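Local atomic coordinates of extracellular solute-binding protein family 5 (Brucella melitensis, PDB entry 4ONY), a protein that probably binds peptides or related solutes in the periplasm and delivers them to an ABC transporter for uptake. Residues P35-D40 and L587-H592; L87-R92 and P241-F246; N343-Q348 and E446-A451; I281-L286 and K299-K304. All blocks are in the same frame, centred on the assembly; numbering follows the deposited sequence.

Contact 1: residues P35-D40 and L587-H592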
loop_
_atom_site.group_PDB
_atom_site.type_symbol
_atom_site.label_atom_id
_atom_site.label_comp_id
_atom_site.label_asym_id
_atom_site.label_seq_id
_atom_site.Cartn_x
_atom_site.Cartn_y
_atom_site.Cartn_z
ATOM N N PRO A 35 20.689 5.567 -2.866
ATOM C CA PRO A 35 20.842 6.834 -3.517
ATOM C C PRO A 35 19.953 7.960 -2.943
ATOM O O PRO A 35 20.197 9.152 -3.253
ATOM C CB PRO A 35 20.501 6.526 -4.984
ATOM C CG PRO A 35 19.588 5.387 -4.919
ATOM C CD PRO A 35 20.076 4.569 -3.755
ATOM N N TYR A 36 19.042 7.643 -2.041
ATOM C CA TYR A 36 18.198 8.656 -1.419
ATOM C C TYR A 36 18.557 9.051 0.043
ATOM O O TYR A 36 17.731 9.677 0.738
ATOM C CB TYR A 36 16.740 8.218 -1.481
ATOM C CG TYR A 36 16.403 6.856 -0.882
ATOM C CD1 TYR A 36 16.573 5.696 -1.628
ATOM C CD2 TYR A 36 15.949 6.735 0.430
ATOM C CE1 TYR A 36 16.248 4.451 -1.103
ATOM C CE2 TYR A 36 15.634 5.502 0.962
ATOM C CZ TYR A 36 15.781 4.369 0.200
ATOM O OH TYR A 36 15.440 3.141 0.655
ATOM N N THR A 37 19.764 8.702 0.488
ATOM C CA THR A 37 20.262 9.138 1.751
ATOM C C THR A 37 21.394 10.142 1.596
ATOM O O THR A 37 22.081 10.208 0.575
ATOM C CB THR A 37 20.830 7.967 2.592
ATOM O OG1 THR A 37 22.109 7.530 2.065
ATOM C CG2 THR A 37 19.841 6.825 2.685
ATOM N N ASN A 38 21.613 10.880 2.667
ATOM C CA ASN A 38 22.728 11.798 2.771
ATOM C C ASN A 38 23.818 10.996 3.442
ATOM O O ASN A 38 23.675 10.612 4.601
ATOM C CB ASN A 38 22.319 13.000 3.606
ATOM C CG ASN A 38 23.489 13.899 3.981
ATOM O OD1 ASN A 38 24.647 13.637 3.652
ATOM N ND2 ASN A 38 23.179 14.963 4.700
ATOM N N PRO A 39 24.886 10.681 2.710
ATOM C CA PRO A 39 25.922 9.848 3.315
ATOM C C PRO A 39 26.645 10.484 4.528
ATOM O O PRO A 39 27.393 9.805 5.186
ATOM C CB PRO A 39 26.918 9.633 2.167
ATOM C CG PRO A 39 26.730 10.791 1.255
ATOM C CD PRO A 39 25.301 11.258 1.424
ATOM N N ASP A 40 26.507 11.789 4.747
ATOM C CA ASP A 40 27.158 12.446 5.873
ATOM C C ASP A 40 26.148 13.127 6.791
ATOM O O ASP A 40 26.382 14.215 7.252
ATOM C CB ASP A 40 28.126 13.507 5.354
ATOM C CG ASP A 40 29.140 12.948 4.381
ATOM O OD1 ASP A 40 29.751 11.882 4.669
ATOM O OD2 ASP A 40 29.310 13.583 3.317
ATOM N N LEU A 587 11.317 8.732 6.214
ATOM C CA LEU A 587 11.680 9.248 7.519
ATOM C C LEU A 587 12.983 8.706 8.065
ATOM O O LEU A 587 13.712 9.442 8.751
ATOM C CB LEU A 587 10.574 8.994 8.545
ATOM C CG LEU A 587 9.244 9.680 8.286
ATOM C CD1 LEU A 587 8.355 9.500 9.501
ATOM C CD2 LEU A 587 9.457 11.180 7.998
ATOM N N PRO A 588 13.294 7.400 7.816
ATOM C CA PRO A 588 14.550 6.869 8.340
ATOM C C PRO A 588 15.821 7.542 7.773
ATOM O O PRO A 588 16.888 7.344 8.326
ATOM C CB PRO A 588 14.516 5.391 7.923
ATOM C CG PRO A 588 13.073 5.074 7.826
ATOM C CD PRO A 588 12.423 6.332 7.302
ATOM N N ALA A 589 15.700 8.277 6.662
ATOM C CA ALA A 589 16.798 9.038 6.117
ATOM C C ALA A 589 16.817 10.502 6.600
ATOM O O ALA A 589 17.732 11.282 6.239
ATOM C CB ALA A 589 16.713 8.988 4.615
ATOM N N TRP A 590 15.832 10.904 7.412
ATOM C CA TRP A 590 15.807 12.276 7.924
ATOM C C TRP A 590 16.783 12.404 9.118
ATOM O O TRP A 590 17.281 11.376 9.659
ATOM C CB TRP A 590 14.364 12.681 8.319
ATOM C CG TRP A 590 13.450 12.794 7.096
ATOM C CD1 TRP A 590 13.621 12.180 5.903
ATOM C CD2 TRP A 590 12.257 13.565 6.985
ATOM N NE1 TRP A 590 12.596 12.500 5.048
ATOM C CE2 TRP A 590 11.743 13.351 5.689
ATOM C CE3 TRP A 590 11.557 14.400 7.856
ATOM C CZ2 TRP A 590 10.591 13.968 5.235
ATOM C CZ3 TRP A 590 10.384 14.992 7.420
ATOM C CH2 TRP A 590 9.922 14.791 6.117
ATOM N N TRP A 591 17.038 13.636 9.520
ATOM C CA TRP A 591 17.984 13.935 10.608
ATOM C C TRP A 591 17.605 15.207 11.348
ATOM O O TRP A 591 16.659 15.933 10.978
ATOM C CB TRP A 591 19.441 13.996 10.085
ATOM C CG TRP A 591 19.757 15.128 9.151
ATOM C CD1 TRP A 591 20.123 16.389 9.504
ATOM C CD2 TRP A 591 19.726 15.114 7.727
ATOM N NE1 TRP A 591 20.332 17.154 8.406
ATOM C CE2 TRP A 591 20.093 16.401 7.288
ATOM C CE3 TRP A 591 19.411 14.149 6.772
ATOM C CZ2 TRP A 591 20.197 16.736 5.926
ATOM C CZ3 TRP A 591 19.496 14.492 5.403
ATOM C CH2 TRP A 591 19.881 15.767 5.007
ATOM N N HIS A 592 18.318 15.447 12.435
ATOM C CA HIS A 592 18.143 16.628 13.237
ATOM C C HIS A 592 19.251 17.588 12.868
ATOM O O HIS A 592 20.403 17.172 12.725
ATOM C CB HIS A 592 18.221 16.244 14.706
ATOM C CG HIS A 592 17.677 17.282 15.626
ATOM N ND1 HIS A 592 18.278 18.507 15.819
ATOM C CD2 HIS A 592 16.580 17.278 16.409
ATOM C CE1 HIS A 592 17.592 19.203 16.706
ATOM N NE2 HIS A 592 16.556 18.479 17.078
HETATM O O HOH W 1 20.088 10.513 4.941
#
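Asn38 lies over one face of the Trp591 indole, its ND2 3.4 Å from CH2 and offset toward the rim of the ring. The amide does not lie flat on the indole: the two planes are 75° apart, and the side chains cross at about a right angle, with Asn38 CB 3.7 Å from Trp591 CZ3. With CG anti to the backbone N (chi1 170°), the Asn38 amide reaches across to the indole. Its other end is tied down, because OD1 accepts a 2.8 Å bond from Asp40 N and closes an Asx turn; that donor stands well above the carbonyl plane, yet it helps hold the rotation of the amide. Beside this pair a water links the two backbones, accepting from Asn38 N at 2.8 Å and donating to Ala589 O at 2.8 Å. Farther along, the Ala589 methyl packs loosely, its CB 4.1 Å from Tyr36 O and 4.3 Å from Thr37 CG2. The polar ends of the flanking residues are engaged outside the pair: Tyr36 OH with Arg92 N, and Thr37 OG1 with His33 ND1 and Arg244 O. The contact thus joins the loop between strands 18-20 and 46-52 to the C-terminal end of the chain, where the short 3-10 turn 587-589 leads into strand 591-592, itself paired antiparallel with strand 574-575.

Contact 2: residues L87-R92 and P241-F246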
loop_
_atom_site.group_PDB
_atom_site.type_symbol
_atom_site.label_atom_id
_atom_site.label_comp_id
_atom_site.label_asym_id
_atom_site.label_seq_id
_atom_site.Cartn_x
_atom_site.Cartn_y
_atom_site.Cartn_z
ATOM N N LEU A 87 16.615 -10.624 6.600
ATOM C CA LEU A 87 17.868 -11.033 6.002
ATOM C C LEU A 87 18.358 -9.989 5.023
ATOM O O LEU A 87 19.563 -9.738 4.908
ATOM C CB LEU A 87 17.720 -12.386 5.328
ATOM C CG LEU A 87 17.566 -13.510 6.372
ATOM C CD1 LEU A 87 16.918 -14.746 5.753
ATOM C CD2 LEU A 87 18.918 -13.914 6.967
ATOM N N MET A 88 17.423 -9.394 4.282
ATOM C CA MET A 88 17.782 -8.392 3.242
ATOM C C MET A 88 16.835 -7.219 3.349
ATOM O O MET A 88 15.697 -7.378 3.839
ATOM C CB MET A 88 17.717 -9.014 1.849
ATOM C CG MET A 88 18.651 -10.219 1.691
ATOM S SD MET A 88 18.749 -10.856 0.011
ATOM C CE MET A 88 19.679 -9.531 -0.751
ATOM N N LEU A 89 17.312 -6.058 2.925
ATOM C CA LEU A 89 16.611 -4.799 3.111
ATOM C C LEU A 89 16.057 -4.260 1.800
ATOM O O LEU A 89 16.790 -4.110 0.813
ATOM C CB LEU A 89 17.579 -3.758 3.674
ATOM C CG LEU A 89 17.041 -2.358 3.927
ATOM C CD1 LEU A 89 15.994 -2.330 5.018
ATOM C CD2 LEU A 89 18.198 -1.434 4.268
ATOM N N ARG A 90 14.789 -3.910 1.811
ATOM C CA ARG A 90 14.148 -3.389 0.624
ATOM C C ARG A 90 14.634 -1.959 0.290
ATOM O O ARG A 90 14.594 -1.077 1.156
ATOM C CB ARG A 90 12.665 -3.383 0.939
ATOM C CG ARG A 90 11.785 -2.903 -0.168
ATOM C CD ARG A 90 11.300 -4.078 -0.927
ATOM N NE ARG A 90 10.348 -3.677 -1.937
ATOM C CZ ARG A 90 9.075 -4.015 -1.945
ATOM N NH1 ARG A 90 8.566 -4.740 -0.983
ATOM N NH2 ARG A 90 8.296 -3.639 -2.940
ATOM N N SER A 91 15.104 -1.704 -0.927
ATOM C CA SER A 91 15.310 -0.323 -1.351
ATOM C C SER A 91 13.971 0.353 -1.656
ATOM O O SER A 91 13.152 -0.185 -2.393
ATOM C CB SER A 91 16.163 -0.206 -2.607
ATOM O OG SER A 91 16.133 1.135 -3.123
ATOM N N ARG A 92 13.806 1.583 -1.214
ATOM C CA ARG A 92 12.568 2.316 -1.504
ATOM C C ARG A 92 12.657 3.197 -2.746
ATOM O O ARG A 92 11.810 4.056 -2.956
ATOM C CB ARG A 92 12.160 3.101 -0.263
ATOM C CG ARG A 92 11.920 2.202 0.952
ATOM C CD ARG A 92 10.742 1.251 0.704
ATOM N NE ARG A 92 10.583 0.242 1.759
ATOM C CZ ARG A 92 9.658 -0.713 1.784
ATOM N NH1 ARG A 92 8.798 -0.881 0.789
ATOM N NH2 ARG A 92 9.590 -1.525 2.815
ATOM N N PRO A 241 27.004 -0.332 3.562
ATOM C CA PRO A 241 26.506 0.570 2.558
ATOM C C PRO A 241 24.980 0.647 2.543
ATOM O O PRO A 241 24.443 1.737 2.362
ATOM C CB PRO A 241 27.087 0.003 1.278
ATOM C CG PRO A 241 28.426 -0.557 1.719
ATOM C CD PRO A 241 28.098 -1.187 3.047
ATOM N N SER A 242 24.301 -0.449 2.846
ATOM C CA SER A 242 22.840 -0.445 2.937
ATOM C C SER A 242 22.273 0.277 4.187
ATOM O O SER A 242 21.072 0.415 4.317
ATOM C CB SER A 242 22.277 -1.866 2.885
ATOM O OG SER A 242 22.702 -2.641 3.989
ATOM N N GLN A 243 23.133 0.733 5.089
ATOM C CA GLN A 243 22.686 1.507 6.258
ATOM C C GLN A 243 23.262 2.925 6.303
ATOM O O GLN A 243 22.976 3.706 7.218
ATOM C CB GLN A 243 23.027 0.754 7.532
ATOM C CG GLN A 243 22.322 -0.591 7.693
ATOM C CD GLN A 243 20.870 -0.430 8.130
ATOM O OE1 GLN A 243 20.563 -0.426 9.306
ATOM N NE2 GLN A 243 19.992 -0.210 7.170
ATOM N N ARG A 244 24.060 3.269 5.313
ATOM C CA ARG A 244 24.705 4.553 5.314
ATOM C C ARG A 244 23.690 5.708 5.076
ATOM O O ARG A 244 22.940 5.651 4.132
ATOM C CB ARG A 244 25.798 4.577 4.275
ATOM C CG ARG A 244 26.528 5.903 4.292
ATOM C CD ARG A 244 27.970 5.753 3.908
ATOM N NE ARG A 244 28.660 7.039 4.113
ATOM C CZ ARG A 244 29.836 7.354 3.580
ATOM N NH1 ARG A 244 30.468 6.489 2.781
ATOM N NH2 ARG A 244 30.374 8.547 3.833
ATOM N N GLY A 245 23.692 6.708 5.965
ATOM C CA GLY A 245 22.685 7.799 6.014
ATOM C C GLY A 245 21.292 7.466 6.566
ATOM O O GLY A 245 20.354 8.267 6.433
ATOM N N PHE A 246 21.143 6.292 7.194
ATOM C CA PHE A 246 19.947 5.943 7.921
ATOM C C PHE A 246 20.265 5.984 9.432
ATOM O O PHE A 246 21.426 6.069 9.842
ATOM C CB PHE A 246 19.487 4.515 7.565
ATOM C CG PHE A 246 18.897 4.352 6.160
ATOM C CD1 PHE A 246 17.702 4.921 5.836
ATOM C CD2 PHE A 246 19.535 3.568 5.212
ATOM C CE1 PHE A 246 17.149 4.768 4.561
ATOM C CE2 PHE A 246 18.984 3.381 3.948
ATOM C CZ PHE A 246 17.772 3.972 3.621
#
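Strand 88-90, which pairs antiparallel with strand 97-108, meets the loop between strands 226-231 and 251-257 through a single leucine. Leu89 points toward that loop, and CD2 is the branch that touches: it lies 3.4 Å from Ser242 O and 3.6 Å from Gln243 NE2, with Ser242 CB farther off at 4.3 Å. Its chi1 (179°) swings the isobutyl group out to the loop, and CD2 is the methyl that reaches it. Gln243 is bent at chi2 (-77°), and the bend folds its amide back on the preceding residue, so that NE2 donates to Ser242 O at 3.1 Å. That bond is fairly straight at nitrogen (161°), and the oxygen lies close to the plane of the Gln243 amide, although NE2 itself sits above the Ser242 carbonyl plane. One methyl therefore packs against a carbonyl and an amide nitrogen that are bonded to each other. OE1 of the same amide is held by Tyr235 OH and Asn247 ND2, while Ser242 OG bonds to Ser100 O on strand 97-108. Beyond the contact the chain reverses at Gly245, where Phe246 N bonds to Gln243 O at 3.2 Å, the closing bond of a type II beta turn with glycine at its third position.

Contact 3: residues N343-Q348 and E446-A451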
loop_
_atom_site.group_PDB
_atom_site.type_symbol
_atom_site.label_atom_id
_atom_site.label_comp_id
_atom_site.label_asym_id
_atom_site.label_seq_id
_atom_site.Cartn_x
_atom_site.Cartn_y
_atom_site.Cartn_z
ATOM N N ASN A 343 -15.702 22.771 -4.782
ATOM C CA ASN A 343 -16.670 23.150 -3.743
ATOM C C ASN A 343 -16.542 22.438 -2.435
ATOM O O ASN A 343 -16.965 22.986 -1.448
ATOM C CB ASN A 343 -18.104 22.965 -4.252
ATOM C CG ASN A 343 -18.431 23.944 -5.334
ATOM O OD1 ASN A 343 -18.816 25.074 -5.034
ATOM N ND2 ASN A 343 -18.226 23.565 -6.592
ATOM N N LEU A 344 -16.005 21.222 -2.422
ATOM C CA LEU A 344 -15.891 20.431 -1.199
ATOM C C LEU A 344 -14.447 20.287 -0.685
ATOM O O LEU A 344 -14.235 20.138 0.516
ATOM C CB LEU A 344 -16.429 19.017 -1.443
ATOM C CG LEU A 344 -17.841 18.861 -2.071
ATOM C CD1 LEU A 344 -18.219 17.384 -2.140
ATOM C CD2 LEU A 344 -18.887 19.621 -1.280
ATOM N N PHE A 345 -13.463 20.318 -1.591
ATOM C CA PHE A 345 -12.089 19.895 -1.290
ATOM C C PHE A 345 -11.018 20.959 -1.601
ATOM O O PHE A 345 -9.841 20.641 -1.677
ATOM C CB PHE A 345 -11.776 18.594 -2.065
ATOM C CG PHE A 345 -12.754 17.487 -1.794
ATOM C CD1 PHE A 345 -13.115 17.157 -0.486
ATOM C CD2 PHE A 345 -13.336 16.781 -2.846
ATOM C CE1 PHE A 345 -14.022 16.144 -0.225
ATOM C CE2 PHE A 345 -14.228 15.739 -2.588
ATOM C CZ PHE A 345 -14.569 15.421 -1.282
ATOM N N ALA A 346 -11.445 22.205 -1.745
ATOM C CA ALA A 346 -10.549 23.354 -1.918
ATOM C C ALA A 346 -9.562 23.132 -3.072
ATOM O O ALA A 346 -8.433 23.613 -3.030
ATOM C CB ALA A 346 -9.807 23.659 -0.610
ATOM N N GLY A 347 -9.979 22.360 -4.084
ATOM C CA GLY A 347 -9.147 22.133 -5.245
ATOM C C GLY A 347 -7.942 21.240 -5.031
ATOM O O GLY A 347 -7.115 21.123 -5.922
ATOM N N GLN A 348 -7.849 20.564 -3.905
ATOM C CA GLN A 348 -6.582 19.865 -3.570
ATOM C C GLN A 348 -6.408 18.511 -4.201
ATOM O O GLN A 348 -5.254 18.029 -4.319
ATOM C CB GLN A 348 -6.445 19.646 -2.067
ATOM C CG GLN A 348 -6.351 20.912 -1.269
ATOM C CD GLN A 348 -5.146 21.725 -1.668
ATOM O OE1 GLN A 348 -4.035 21.255 -1.667
ATOM N NE2 GLN A 348 -5.397 22.927 -2.112
ATOM N N GLU A 446 -21.115 10.061 2.827
ATOM C CA GLU A 446 -22.367 10.692 2.524
ATOM C C GLU A 446 -22.250 11.937 1.701
ATOM O O GLU A 446 -23.056 12.141 0.778
ATOM C CB GLU A 446 -23.079 11.141 3.789
ATOM C CG GLU A 446 -24.130 10.203 4.231
ATOM C CD GLU A 446 -24.955 10.867 5.299
ATOM O OE1 GLU A 446 -26.048 11.414 4.939
ATOM O OE2 GLU A 446 -24.445 10.881 6.449
ATOM N N LYS A 447 -21.280 12.772 2.048
ATOM C CA LYS A 447 -21.120 14.023 1.351
ATOM C C LYS A 447 -20.838 13.802 -0.136
ATOM O O LYS A 447 -21.442 14.455 -0.983
ATOM C CB LYS A 447 -20.010 14.835 1.972
ATOM C CG LYS A 447 -19.866 16.207 1.340
ATOM C CD LYS A 447 -18.541 16.857 1.743
ATOM C CE LYS A 447 -18.491 17.224 3.215
ATOM N NZ LYS A 447 -17.104 17.634 3.589
ATOM N N ILE A 448 -19.945 12.872 -0.456
ATOM C CA ILE A 448 -19.630 12.606 -1.869
ATOM C C ILE A 448 -20.760 11.847 -2.585
ATOM O O ILE A 448 -21.045 12.085 -3.751
ATOM C CB ILE A 448 -18.249 11.934 -2.035
ATOM C CG1 ILE A 448 -17.766 12.046 -3.462
ATOM C CG2 ILE A 448 -18.223 10.479 -1.661
ATOM C CD1 ILE A 448 -17.531 13.481 -3.880
ATOM N N ALA A 449 -21.454 10.992 -1.865
ATOM C CA ALA A 449 -22.594 10.277 -2.431
ATOM C C ALA A 449 -23.737 11.259 -2.769
ATOM O O ALA A 449 -24.397 11.124 -3.803
ATOM C CB ALA A 449 -23.078 9.226 -1.478
ATOM N N LEU A 450 -23.943 12.234 -1.889
ATOM C CA LEU A 450 -24.918 13.285 -2.110
ATOM C C LEU A 450 -24.605 14.040 -3.372
ATOM O O LEU A 450 -25.498 14.371 -4.107
ATOM C CB LEU A 450 -24.976 14.269 -0.925
ATOM C CG LEU A 450 -25.783 13.750 0.278
ATOM C CD1 LEU A 450 -25.474 14.556 1.549
ATOM C CD2 LEU A 450 -27.297 13.813 -0.009
ATOM N N ALA A 451 -23.332 14.339 -3.608
ATOM C CA ALA A 451 -22.960 15.063 -4.813
ATOM C C ALA A 451 -23.253 14.210 -6.066
ATOM O O ALA A 451 -23.782 14.718 -7.038
ATOM C CB ALA A 451 -21.504 15.492 -4.752
#
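The Phe345 ring has Leu344 CB over the centre of one face, 3.8 Å above the plane, while at its edge, near the plane, stands the Ile448 methyl CD1, 4.2 Å from CE2. Its own neighbour in sequence thus packs on the face, and the partner helix reaches the edge. Aromatic company comes from outside the two segments as well: Tyr349 meets Phe345 edge-to-face, and Tyr561 lies with its plane at about 55° to the ring. Across the contact Leu344 does most of the touching. Its CD1 reaches Lys447 CD at 3.9 Å and CG at 4.0 Å, its CD2 comes to 4.1 Å from Lys447 CD, and CD1 also meets Ile448 CD1 at 4.3 Å. The leucine and lysine chains lie side by side, running antiparallel, and the lysine contributes only its aliphatic stem. That stem leaves the helix pointing away from its own backbone nitrogen (chi1 -176°), runs on extended through chi2, and then bends at chi3 (-68°), about the CG-CD bond whose two carbons touch Leu344. The interaction across the segments is accordingly apolar, partly buried, with the exposed Lys447 at its margin. Phe345 is the first residue to leave helical geometry after helix 337-344, and the chain then reverses through Ala346 and Gly347, both with positive phi, closed by Gln348 N to Phe345 O at 3.0 Å. The arrangement is that of a helix C-terminus followed by a type I' beta turn, packed against the flank of a second helix, 443-458.

Contact 4: residues I281-L286 and K299-K304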
loop_
_atom_site.group_PDB
_atom_site.type_symbol
_atom_site.label_atom_id
_atom_site.label_comp_id
_atom_site.label_asym_id
_atom_site.label_seq_id
_atom_site.Cartn_x
_atom_site.Cartn_y
_atom_site.Cartn_z
ATOM N N ILE A 281 -8.602 19.840 3.632
ATOM C CA ILE A 281 -9.195 21.031 4.219
ATOM C C ILE A 281 -8.238 21.562 5.302
ATOM O O ILE A 281 -7.946 22.781 5.348
ATOM C CB ILE A 281 -10.596 20.741 4.813
ATOM C CG1 ILE A 281 -11.558 20.276 3.712
ATOM C CG2 ILE A 281 -11.180 21.959 5.508
ATOM C CD1 ILE A 281 -11.686 21.255 2.561
ATOM N N ARG A 282 -7.734 20.673 6.144
ATOM C CA ARG A 282 -6.779 21.084 7.191
ATOM C C ARG A 282 -5.515 21.685 6.578
ATOM O O ARG A 282 -5.053 22.738 6.988
ATOM C CB ARG A 282 -6.414 19.910 8.123
ATOM C CG ARG A 282 -5.541 20.297 9.318
ATOM C CD ARG A 282 -5.633 19.284 10.479
ATOM N NE ARG A 282 -5.208 18.000 9.967
ATOM C CZ ARG A 282 -5.685 16.827 10.343
ATOM N NH1 ARG A 282 -6.569 16.726 11.315
ATOM N NH2 ARG A 282 -5.239 15.758 9.749
ATOM N N TRP A 283 -4.956 21.015 5.578
ATOM C CA TRP A 283 -3.751 21.520 4.913
ATOM C C TRP A 283 -3.980 22.937 4.350
ATOM O O TRP A 283 -3.154 23.795 4.480
ATOM C CB TRP A 283 -3.382 20.585 3.784
ATOM C CG TRP A 283 -1.998 20.834 3.115
ATOM C CD1 TRP A 283 -1.792 21.281 1.836
ATOM C CD2 TRP A 283 -0.700 20.609 3.668
ATOM N NE1 TRP A 283 -0.462 21.329 1.560
ATOM C CE2 TRP A 283 0.243 20.924 2.661
ATOM C CE3 TRP A 283 -0.236 20.159 4.890
ATOM C CZ2 TRP A 283 1.630 20.785 2.851
ATOM C CZ3 TRP A 283 1.155 20.019 5.080
ATOM C CH2 TRP A 283 2.063 20.324 4.058
ATOM N N GLU A 284 -5.140 23.156 3.750
ATOM C CA GLU A 284 -5.455 24.406 3.088
ATOM C C GLU A 284 -5.752 25.513 4.082
ATOM O O GLU A 284 -5.349 26.612 3.860
ATOM C CB GLU A 284 -6.667 24.202 2.187
ATOM C CG GLU A 284 -7.335 25.455 1.665
ATOM C CD GLU A 284 -6.523 26.077 0.546
ATOM O OE1 GLU A 284 -5.709 25.318 -0.038
ATOM O OE2 GLU A 284 -6.717 27.295 0.265
ATOM N N LYS A 285 -6.428 25.195 5.178
ATOM C CA LYS A 285 -6.996 26.198 6.086
ATOM C C LYS A 285 -6.243 26.411 7.396
ATOM O O LYS A 285 -6.245 27.521 7.925
ATOM C CB LYS A 285 -8.409 25.752 6.500
ATOM C CG LYS A 285 -9.386 25.718 5.355
ATOM C CD LYS A 285 -9.639 27.106 4.816
ATOM C CE LYS A 285 -10.892 27.142 3.956
ATOM N NZ LYS A 285 -11.228 28.541 3.567
ATOM N N LEU A 286 -5.713 25.330 7.983
ATOM C CA LEU A 286 -5.339 25.370 9.394
ATOM C C LEU A 286 -3.872 25.494 9.678
ATOM O O LEU A 286 -3.461 25.378 10.839
ATOM C CB LEU A 286 -5.958 24.181 10.170
ATOM C CG LEU A 286 -7.496 24.105 10.138
ATOM C CD1 LEU A 286 -8.051 22.934 10.955
ATOM C CD2 LEU A 286 -8.125 25.399 10.608
ATOM N N LYS A 299 5.859 23.594 5.558
ATOM C CA LYS A 299 4.959 22.665 4.876
ATOM C C LYS A 299 5.659 22.017 3.682
ATOM O O LYS A 299 5.726 22.621 2.606
ATOM C CB LYS A 299 3.691 23.412 4.434
ATOM C CG LYS A 299 2.925 24.003 5.600
ATOM C CD LYS A 299 1.685 24.748 5.135
ATOM C CE LYS A 299 0.600 23.746 4.816
ATOM N NZ LYS A 299 -0.365 24.346 3.903
ATOM N N ASP A 300 6.186 20.805 3.849
ATOM C CA ASP A 300 6.910 20.149 2.770
ATOM C C ASP A 300 5.938 19.359 1.892
ATOM O O ASP A 300 4.949 18.817 2.387
ATOM C CB ASP A 300 7.926 19.133 3.279
ATOM C CG ASP A 300 9.318 19.664 3.366
ATOM O OD1 ASP A 300 9.581 20.745 2.854
ATOM O OD2 ASP A 300 10.177 19.002 3.968
ATOM N N THR A 301 6.264 19.259 0.618
ATOM C CA THR A 301 5.570 18.381 -0.259
ATOM C C THR A 301 6.533 17.489 -1.056
ATOM O O THR A 301 7.667 17.879 -1.345
ATOM C CB THR A 301 4.718 19.158 -1.232
ATOM O OG1 THR A 301 5.581 19.707 -2.216
ATOM C CG2 THR A 301 3.899 20.255 -0.534
ATOM N N PHE A 302 6.059 16.287 -1.373
ATOM C CA PHE A 302 6.844 15.284 -2.076
ATOM C C PHE A 302 5.991 14.591 -3.142
ATOM O O PHE A 302 4.777 14.609 -3.070
ATOM C CB PHE A 302 7.303 14.220 -1.084
ATOM C CG PHE A 302 8.027 14.761 0.124
ATOM C CD1 PHE A 302 7.324 15.126 1.248
ATOM C CD2 PHE A 302 9.389 14.874 0.146
ATOM C CE1 PHE A 302 7.956 15.634 2.362
ATOM C CE2 PHE A 302 10.049 15.357 1.242
ATOM C CZ PHE A 302 9.319 15.776 2.353
ATOM N N GLU A 303 6.637 14.008 -4.147
ATOM C CA GLU A 303 5.925 13.195 -5.096
ATOM C C GLU A 303 6.494 11.836 -5.035
ATOM O O GLU A 303 7.614 11.648 -4.580
ATOM C CB GLU A 303 6.070 13.738 -6.512
ATOM C CG GLU A 303 5.364 15.048 -6.691
ATOM C CD GLU A 303 5.602 15.623 -8.079
ATOM O OE1 GLU A 303 6.638 16.330 -8.246
ATOM O OE2 GLU A 303 4.751 15.368 -8.956
ATOM N N LYS A 304 5.718 10.881 -5.471
ATOM C CA LYS A 304 6.162 9.506 -5.447
ATOM C C LYS A 304 5.701 8.847 -6.734
ATOM O O LYS A 304 4.742 9.302 -7.355
ATOM C CB LYS A 304 5.620 8.795 -4.209
ATOM C CG LYS A 304 4.108 8.612 -4.173
ATOM C CD LYS A 304 3.724 8.016 -2.825
ATOM C CE LYS A 304 2.219 7.813 -2.667
ATOM N NZ LYS A 304 1.769 6.584 -3.365
#
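A chi1 of -170° sends the Trp283 indole out from its helix toward strand 297-302, and Lys299 bends at chi3 (78°) to fold its end over that ring. Lys299 CE lies 3.4 Å from the centroid of the six-membered ring of Trp283, almost on its normal, a CH-pi contact, while NZ stands over the five-membered ring at 3.6 Å from its centroid and likewise close to the normal, a cation-pi contact. NZ also donates to Trp283 O at 2.9 Å, tilted 32° from the carbonyl plane. Nearer the strand backbone, Lys299 CB packs on Trp283 CH2 at 3.5 Å, Asp300 O approaches the same carbon at 3.7 Å, and Thr301 CG2 lies 4.1 Å from CZ2. Outside the segments, Trp567 stacks on the indole and Tyr287 meets it edge-to-face, while the Asp300 carboxylate turns to Arg570 and His576. One tryptophan thus holds the ammonium group twice, through its pi face and its backbone carbonyl. Since that carbonyl lies near the C-terminal end of helix 280-285, the local dipoles would probably help to stabilise the positive charge.

Overall arrangement
Contact 1 joins segments whose nearest ends are 547 positions apart, and the other three are nested inside the loop it closes; contacts 2, 4 and 3 follow one another in series. Contacts 1 and 2 form one cluster, centres 11 Å apart, where Thr37 CG2 packs on Phe246 CZ at 3.6 Å. Contacts 3 and 4, with centres 18 Å apart, meet where Ile281 and Glu284 of helix 280-285 touch the turn after helix 337-344. Trp590 CZ2 against Phe302 CZ at 3.6 Å connects contact 1 to contact 4. Contacts 2 and 3, 41 Å apart between centres, lie on opposite sides of the chain's centre, so the series spans much of this solute-binding fold.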